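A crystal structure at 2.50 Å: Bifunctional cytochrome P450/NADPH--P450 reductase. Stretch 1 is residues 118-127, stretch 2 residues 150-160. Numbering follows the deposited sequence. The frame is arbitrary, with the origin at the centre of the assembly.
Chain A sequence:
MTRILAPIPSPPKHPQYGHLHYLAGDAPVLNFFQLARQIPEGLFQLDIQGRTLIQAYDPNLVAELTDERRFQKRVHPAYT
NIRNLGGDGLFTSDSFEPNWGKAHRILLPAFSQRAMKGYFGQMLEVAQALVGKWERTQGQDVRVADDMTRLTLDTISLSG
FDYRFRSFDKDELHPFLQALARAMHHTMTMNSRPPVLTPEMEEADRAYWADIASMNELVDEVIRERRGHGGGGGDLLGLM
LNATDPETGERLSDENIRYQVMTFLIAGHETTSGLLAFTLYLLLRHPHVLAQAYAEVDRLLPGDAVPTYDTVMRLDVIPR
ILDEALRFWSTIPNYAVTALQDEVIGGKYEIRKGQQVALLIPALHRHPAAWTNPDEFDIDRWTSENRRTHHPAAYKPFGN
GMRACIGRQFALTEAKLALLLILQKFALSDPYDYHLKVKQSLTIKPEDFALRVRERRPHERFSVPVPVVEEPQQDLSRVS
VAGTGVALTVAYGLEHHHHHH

Stretch 1 118-127: GYFGQMLEVA
Stretch 2 (150-160) RLTLDTISLSG

Two helices of one chain, running in roughly opposite directions, pack through a valine knob set in a hole formed by four residues, with a single direct hydrogen bond and one bridging water supplying the polar links. Both stretches, residues 118-127 and 150-160, lie within helices that extend beyond them at each end. Their axes approach to 8.9 Å, and their N-to-C directions differ by 146°, so the pairing is antiparallel but clearly splayed. The register is set by M123 and T155, whose CA atoms lie 5.6 Å apart, and by Q122 and S159, at 6.4 Å between CA atoms. Together the two surfaces bury 480 Å².

The second helix is regular, with phi/psi near -65/-45 and i to i+4 bonds such as S159 N to T155 O, 2.9 Å. The first is kinked in the early part of this stretch, where the N atoms of G118, Y119 and Q122 have no bond to the turn before: Y119 has phi/psi of -100/-10, and its O accepts both M123 N at 3.0 Å and, weakly, Q122 N at 2.9 Å. From F120 onward phi/psi are helical, and regular i to i+4 bonding runs unbroken from M123 N.

V126, chi1 t, points toward the partner helix and sits among L151, D154, T155 and L158. Its CG1 lies 3.5 Å from L151 O, 3.7 Å from L151 CD1, 3.7 Å from D154 CB and 3.3 Å from T155 OG1, while its CG2 reaches L158 CD2 at 4.2 Å. A short, branched side chain suits this place because it fills the hole without needing a long reach. L151 (t, p) starts sideways, but its end swings in, bringing CD1 to 3.9 Å from A127 CA; the small alanine leaves its backbone accessible to that methyl. L158 (t, p) points toward the first helix and lays its CD2 3.8 Å from both Q122 CB and E125 OE2. E125 (t, t, chi3 -46°) starts sideways and its end comes nearer, so the carboxylate itself, through OE2, touches that methyl at the margin; both its oxygens are hydrogen-bonded elsewhere in the structure. D154 (m) offers its CB to the valine, while its carboxylate is satisfied elsewhere.

At the kinked end the chemistry becomes polar. S159 (chi1 -77°, m) donates from OG to Q122 OE1 over a short 2.5 Å. Q122 has chi1 m, chi2 142° and chi3 21°, and its side chain, pointing toward the second helix, brings OE1 to the serine hydroxyl. Y119 (m, chi2 -50°) adds a contact of 3.9 Å from its CB to S159 OG.

T155 (m) serves both helices. Its OG1 donates to L151 O of its own helix at 2.7 Å, a common way for a buried threonine to satisfy its hydroxyl proton, and this leaves T155 OG1 free to accept from a water whose O is 2.7 Å from OG1. The same water donates to M123 O, 3.1 Å from the water oxygen, so it joins the two helices where their backbones come near. The methyl of T155 meets M123, its CG2 3.9 Å from CG of M123 (m, t, t).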

# COMPACT_ATOMS: atom_id res chain seq x y z
N GLY A 118 14.54 -8.69 -13.28
CA GLY A 118 15.37 -7.54 -13.59
C GLY A 118 15.65 -6.62 -12.41
O GLY A 118 16.59 -5.81 -12.47
N TYR A 119 14.79 -6.65 -11.40
CA TYR A 119 14.87 -5.79 -10.23
C TYR A 119 15.48 -6.49 -9.02
O TYR A 119 15.83 -5.80 -8.05
CB TYR A 119 13.47 -5.27 -9.87
CG TYR A 119 12.76 -4.54 -10.99
CD1 TYR A 119 13.40 -3.54 -11.70
CD2 TYR A 119 11.47 -4.86 -11.34
CE1 TYR A 119 12.75 -2.87 -12.72
CE2 TYR A 119 10.81 -4.19 -12.36
CZ TYR A 119 11.45 -3.20 -13.05
OH TYR A 119 10.78 -2.52 -14.07
N PHE A 120 15.67 -7.81 -9.08
CA PHE A 120 16.01 -8.57 -7.88
C PHE A 120 17.27 -8.06 -7.21
O PHE A 120 17.29 -7.80 -5.99
CB PHE A 120 16.19 -10.04 -8.24
CG PHE A 120 16.60 -10.87 -7.07
CD1 PHE A 120 15.68 -11.21 -6.11
CD2 PHE A 120 17.90 -11.30 -6.94
CE1 PHE A 120 16.03 -11.98 -5.00
CE2 PHE A 120 18.28 -12.07 -5.84
CZ PHE A 120 17.34 -12.41 -4.86
N GLY A 121 18.36 -7.96 -7.99
CA GLY A 121 19.62 -7.47 -7.47
C GLY A 121 19.49 -6.16 -6.73
O GLY A 121 20.22 -5.90 -5.77
N GLN A 122 18.58 -5.29 -7.21
CA GLN A 122 18.35 -4.02 -6.55
C GLN A 122 17.60 -4.22 -5.24
O GLN A 122 18.04 -3.74 -4.18
CB GLN A 122 17.60 -3.07 -7.48
CG GLN A 122 18.28 -2.91 -8.85
CD GLN A 122 17.28 -2.82 -9.99
OE1 GLN A 122 16.11 -2.49 -9.79
NE2 GLN A 122 17.73 -3.17 -11.20
N MET A 123 16.51 -4.98 -5.26
CA MET A 123 15.82 -5.30 -4.02
C MET A 123 16.79 -5.94 -3.04
O MET A 123 16.85 -5.57 -1.85
CB MET A 123 14.63 -6.22 -4.29
CG MET A 123 13.63 -5.69 -5.31
SD MET A 123 12.43 -7.01 -5.68
CE MET A 123 10.97 -6.09 -6.16
N LEU A 124 17.58 -6.90 -3.52
CA LEU A 124 18.50 -7.59 -2.63
C LEU A 124 19.51 -6.61 -2.05
O LEU A 124 19.81 -6.65 -0.84
CB LEU A 124 19.19 -8.74 -3.36
CG LEU A 124 20.24 -9.60 -2.65
CD1 LEU A 124 19.66 -10.54 -1.56
CD2 LEU A 124 20.96 -10.41 -3.74
N GLU A 125 19.98 -5.66 -2.86
CA GLU A 125 20.97 -4.74 -2.33
C GLU A 125 20.42 -4.03 -1.12
O GLU A 125 21.10 -3.90 -0.09
CB GLU A 125 21.40 -3.74 -3.40
CG GLU A 125 22.46 -2.71 -2.91
CD GLU A 125 22.74 -1.64 -3.96
OE1 GLU A 125 22.92 -1.98 -5.17
OE2 GLU A 125 22.76 -0.44 -3.60
N VAL A 126 19.16 -3.59 -1.21
CA VAL A 126 18.59 -2.85 -0.10
C VAL A 126 18.31 -3.79 1.07
O VAL A 126 18.66 -3.49 2.22
CB VAL A 126 17.35 -2.07 -0.55
CG1 VAL A 126 16.77 -1.33 0.61
CG2 VAL A 126 17.70 -1.07 -1.67
N ALA A 127 17.74 -4.98 0.78
CA ALA A 127 17.38 -5.90 1.85
C ALA A 127 18.60 -6.25 2.70
O ALA A 127 18.55 -6.21 3.94
CB ALA A 127 16.71 -7.14 1.26
N ARG A 150 12.38 2.84 5.49
CA ARG A 150 13.69 2.91 4.86
C ARG A 150 13.83 1.86 3.75
O ARG A 150 14.19 2.20 2.61
CB ARG A 150 14.78 2.71 5.91
CG ARG A 150 14.86 3.82 6.92
CD ARG A 150 16.08 3.64 7.79
NE ARG A 150 16.49 4.91 8.35
CZ ARG A 150 16.17 5.28 9.58
NH1 ARG A 150 15.47 4.45 10.34
NH2 ARG A 150 16.56 6.45 10.06
N LEU A 151 13.53 0.59 4.07
CA LEU A 151 13.64 -0.49 3.10
C LEU A 151 12.92 -0.14 1.81
O LEU A 151 13.53 -0.12 0.73
CB LEU A 151 13.11 -1.80 3.67
CG LEU A 151 12.95 -2.99 2.69
CD1 LEU A 151 14.31 -3.56 2.29
CD2 LEU A 151 12.09 -4.09 3.30
N THR A 152 11.63 0.19 1.92
CA THR A 152 10.80 0.35 0.73
C THR A 152 11.14 1.64 -0.03
O THR A 152 11.20 1.62 -1.26
CB THR A 152 9.32 0.28 1.11
OG1 THR A 152 9.04 1.27 2.12
CG2 THR A 152 8.98 -1.10 1.65
N LEU A 153 11.41 2.74 0.67
CA LEU A 153 11.86 3.95 -0.02
C LEU A 153 13.14 3.69 -0.81
O LEU A 153 13.22 4.02 -1.99
CB LEU A 153 12.06 5.08 0.96
CG LEU A 153 10.81 5.87 1.35
CD1 LEU A 153 11.16 6.96 2.39
CD2 LEU A 153 10.10 6.45 0.11
N ASP A 154 14.15 3.12 -0.17
CA ASP A 154 15.39 2.86 -0.90
C ASP A 154 15.17 1.92 -2.07
O ASP A 154 15.74 2.12 -3.15
CB ASP A 154 16.44 2.30 0.04
CG ASP A 154 17.17 3.38 0.77
OD1 ASP A 154 16.60 4.48 0.85
OD2 ASP A 154 18.28 3.13 1.29
N THR A 155 14.36 0.89 -1.87
CA THR A 155 14.16 -0.09 -2.94
C THR A 155 13.44 0.56 -4.12
O THR A 155 13.86 0.42 -5.28
CB THR A 155 13.38 -1.29 -2.40
OG1 THR A 155 14.11 -1.87 -1.31
CG2 THR A 155 13.26 -2.32 -3.48
N ILE A 156 12.34 1.25 -3.84
CA ILE A 156 11.61 1.83 -4.94
C ILE A 156 12.44 2.94 -5.60
O ILE A 156 12.40 3.08 -6.81
CB ILE A 156 10.20 2.28 -4.48
CG1 ILE A 156 9.27 2.40 -5.68
CG2 ILE A 156 10.22 3.61 -3.84
CD1 ILE A 156 9.22 1.13 -6.54
N SER A 157 13.28 3.66 -4.83
CA SER A 157 14.14 4.72 -5.40
C SER A 157 15.23 4.15 -6.30
O SER A 157 15.52 4.72 -7.37
CB SER A 157 14.78 5.55 -4.28
OG SER A 157 13.81 6.23 -3.50
N LEU A 158 15.86 3.06 -5.88
CA LEU A 158 16.89 2.41 -6.68
C LEU A 158 16.31 1.79 -7.95
O LEU A 158 16.85 1.97 -9.05
CB LEU A 158 17.58 1.32 -5.85
CG LEU A 158 18.86 0.66 -6.39
CD1 LEU A 158 19.92 1.71 -6.84
CD2 LEU A 158 19.45 -0.43 -5.44
N SER A 159 15.18 1.07 -7.83
CA SER A 159 14.59 0.47 -9.02
C SER A 159 13.92 1.51 -9.88
O SER A 159 13.80 1.33 -11.09
CB SER A 159 13.58 -0.60 -8.65
OG SER A 159 14.22 -1.78 -8.25
N GLY A 160 13.46 2.60 -9.27
CA GLY A 160 12.70 3.58 -10.00
C GLY A 160 13.57 4.49 -10.81
O GLY A 160 13.34 4.64 -12.02
O HOH W 1 13.93 -4.55 -1.31